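Local coordinates for uncharacterized protein (Nostoc punctiforme, PDB 2R3S), which is probably an S-adenosylmethionine-dependent O-methyltransferase, although its substrate has not been established, at residues A[245-250]-A[307-312]. Residues are numbered along the deposited sequence; the frame is centred on the assembly and turned at random.
Sequences FDVATC and ESMFSN
D246 OD1 takes two bonds from T249 at the start of helix 247-260, the helix whose first turn packs against M309 of helix 303-312. The backbone T249 N lies 3.0 Å from D246 OD1, its N-H aimed at 161° and meeting the oxygen nearly along the C-O axis: D246 is the N-cap. T249 OG1 donates to D246 OD1 at 2.6 Å, from the syn side but 34° out of the carboxylate plane. Both bonds fall on the one oxygen, which should restrict the rotation of the carboxylate. Between the two helices the contact is apolar. M309, a selenomethionine, reaches out with its CA-CB-CG-SE run extended (chi2 -179°), then bends at chi3, which turns CE toward V247 CG2. Its SE rests against C250 CB at 3.6 Å, with C250 SG slightly farther off at 4.1 Å. V247 lies obliquely across the same chain with both methyls on one flank, CG1 4.0 Å from M309 CG and CG2 4.1 Å from M309 CE. In this Rossmann-like methyltransferase fold, with strand order 3-2-1-4-5-7-6, helix 247-260 forms the crossover between parallel strands 233-239 and 265-271, while helix 303-312 leads into edge strand 317-321. E251 and L254 of helix 247-260 also touch M309, and N312 ND2 hydrogen-bonds E251 OE2, adding a polar link between the helices. Y301 touches M309 too, and its OH hydrogen-bonds F245 O just ahead of the cap.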
loop_
_atom_site.group_PDB
_atom_site.type_symbol
_atom_site.label_atom_id
_atom_site.label_comp_id
_atom_site.label_asym_id
_atom_site.label_seq_id
_atom_site.Cartn_x
_atom_site.Cartn_y
_atom_site.Cartn_z
ATOM N N PHE A 245 0.514 24.920 -2.837
ATOM C CA PHE A 245 1.434 25.961 -3.322
ATOM C C PHE A 245 2.546 26.263 -2.328
ATOM O O PHE A 245 2.368 26.021 -1.143
ATOM C CB PHE A 245 0.606 27.213 -3.619
ATOM C CG PHE A 245 -0.622 26.927 -4.447
ATOM C CD1 PHE A 245 -0.518 26.674 -5.800
ATOM C CD2 PHE A 245 -1.870 26.873 -3.861
ATOM C CE1 PHE A 245 -1.659 26.402 -6.563
ATOM C CE2 PHE A 245 -2.993 26.587 -4.596
ATOM C CZ PHE A 245 -2.892 26.355 -5.956
ATOM N N ASP A 246 3.688 26.777 -2.800
ATOM C CA ASP A 246 4.698 27.325 -1.875
ATOM C C ASP A 246 4.152 28.516 -1.095
ATOM O O ASP A 246 3.075 29.040 -1.388
ATOM C CB ASP A 246 6.073 27.628 -2.530
ATOM C CG ASP A 246 5.998 28.608 -3.695
ATOM O OD1 ASP A 246 5.235 29.583 -3.632
ATOM O OD2 ASP A 246 6.725 28.390 -4.675
ATOM N N VAL A 247 4.898 28.900 -0.063
ATOM C CA VAL A 247 4.519 29.980 0.849
ATOM C C VAL A 247 4.336 31.368 0.179
ATOM O O VAL A 247 3.449 32.140 0.563
ATOM C CB VAL A 247 5.568 30.092 2.003
ATOM C CG1 VAL A 247 5.381 31.399 2.783
ATOM C CG2 VAL A 247 5.473 28.870 2.934
ATOM N N ALA A 248 5.211 31.683 -0.778
ATOM C CA ALA A 248 5.181 32.953 -1.495
ATOM C C ALA A 248 3.871 33.044 -2.302
ATOM O O ALA A 248 3.150 34.046 -2.253
ATOM C CB ALA A 248 6.379 33.033 -2.409
ATOM N N THR A 249 3.557 31.959 -3.000
ATOM C CA THR A 249 2.311 31.842 -3.758
ATOM C C THR A 249 1.084 31.925 -2.891
ATOM O O THR A 249 0.130 32.593 -3.278
ATOM C CB THR A 249 2.302 30.558 -4.561
ATOM O OG1 THR A 249 3.491 30.529 -5.352
ATOM C CG2 THR A 249 1.042 30.444 -5.456
ATOM N N CYS A 250 1.085 31.281 -1.719
ATOM C CA CYS A 250 -0.056 31.414 -0.774
ATOM C C CYS A 250 -0.193 32.858 -0.320
ATOM O O CYS A 250 -1.294 33.359 -0.126
ATOM C CB CYS A 250 0.116 30.525 0.472
ATOM S SG CYS A 250 0.032 28.726 0.133
ATOM N N GLU A 307 -0.246 31.047 10.206
ATOM C CA GLU A 307 -0.327 32.286 10.986
ATOM C C GLU A 307 0.652 33.307 10.426
ATOM O O GLU A 307 0.312 34.480 10.254
ATOM C CB GLU A 307 -0.017 31.982 12.454
ATOM C CG GLU A 307 -0.087 33.152 13.430
ATOM C CD GLU A 307 0.028 32.682 14.871
ATOM O OE1 GLU A 307 0.987 31.920 15.182
ATOM O OE2 GLU A 307 -0.849 33.058 15.681
ATOM N N SER A 308 1.851 32.846 10.102
ATOM C CA SER A 308 2.870 33.703 9.494
ATOM C C SER A 308 2.539 34.179 8.066
ATOM O O SER A 308 2.998 35.236 7.642
ATOM C CB SER A 308 4.202 32.977 9.487
ATOM O OG SER A 308 5.133 33.653 8.679
HETATM N N MSE A 309 1.788 33.380 7.309
HETATM C CA MSE A 309 1.407 33.766 5.957
HETATM C C MSE A 309 0.344 34.842 6.020
HETATM O O MSE A 309 0.406 35.836 5.304
HETATM C CB MSE A 309 0.892 32.558 5.185
HETATM C CG MSE A 309 1.968 31.560 4.875
HETATM SE SE MSE A 309 1.259 30.054 3.846
HETATM C CE MSE A 309 1.940 28.565 4.976
ATOM N N PHE A 310 -0.630 34.646 6.890
ATOM C CA PHE A 310 -1.659 35.648 7.085
ATOM C C PHE A 310 -1.082 36.951 7.648
ATOM O O PHE A 310 -1.426 38.036 7.173
ATOM C CB PHE A 310 -2.760 35.115 7.976
ATOM C CG PHE A 310 -3.777 34.293 7.242
ATOM C CD1 PHE A 310 -4.701 34.904 6.412
ATOM C CD2 PHE A 310 -3.825 32.911 7.396
ATOM C CE1 PHE A 310 -5.661 34.161 5.738
ATOM C CE2 PHE A 310 -4.784 32.149 6.729
ATOM C CZ PHE A 310 -5.705 32.785 5.885
ATOM N N SER A 311 -0.208 36.839 8.645
ATOM C CA SER A 311 0.498 37.996 9.193
ATOM C C SER A 311 1.218 38.764 8.102
ATOM O O SER A 311 1.019 39.958 7.991
ATOM C CB SER A 311 1.503 37.588 10.282
ATOM O OG SER A 311 2.362 38.675 10.617
ATOM N N ASN A 312 2.021 38.081 7.295
ATOM C CA ASN A 312 2.731 38.695 6.144
ATOM C C ASN A 312 1.881 39.209 4.980
ATOM O O ASN A 312 2.390 39.948 4.111
ATOM C CB ASN A 312 3.712 37.696 5.514
ATOM C CG ASN A 312 4.898 37.363 6.410
ATOM O OD1 ASN A 312 5.137 38.013 7.429
ATOM N ND2 ASN A 312 5.659 36.335 6.015
#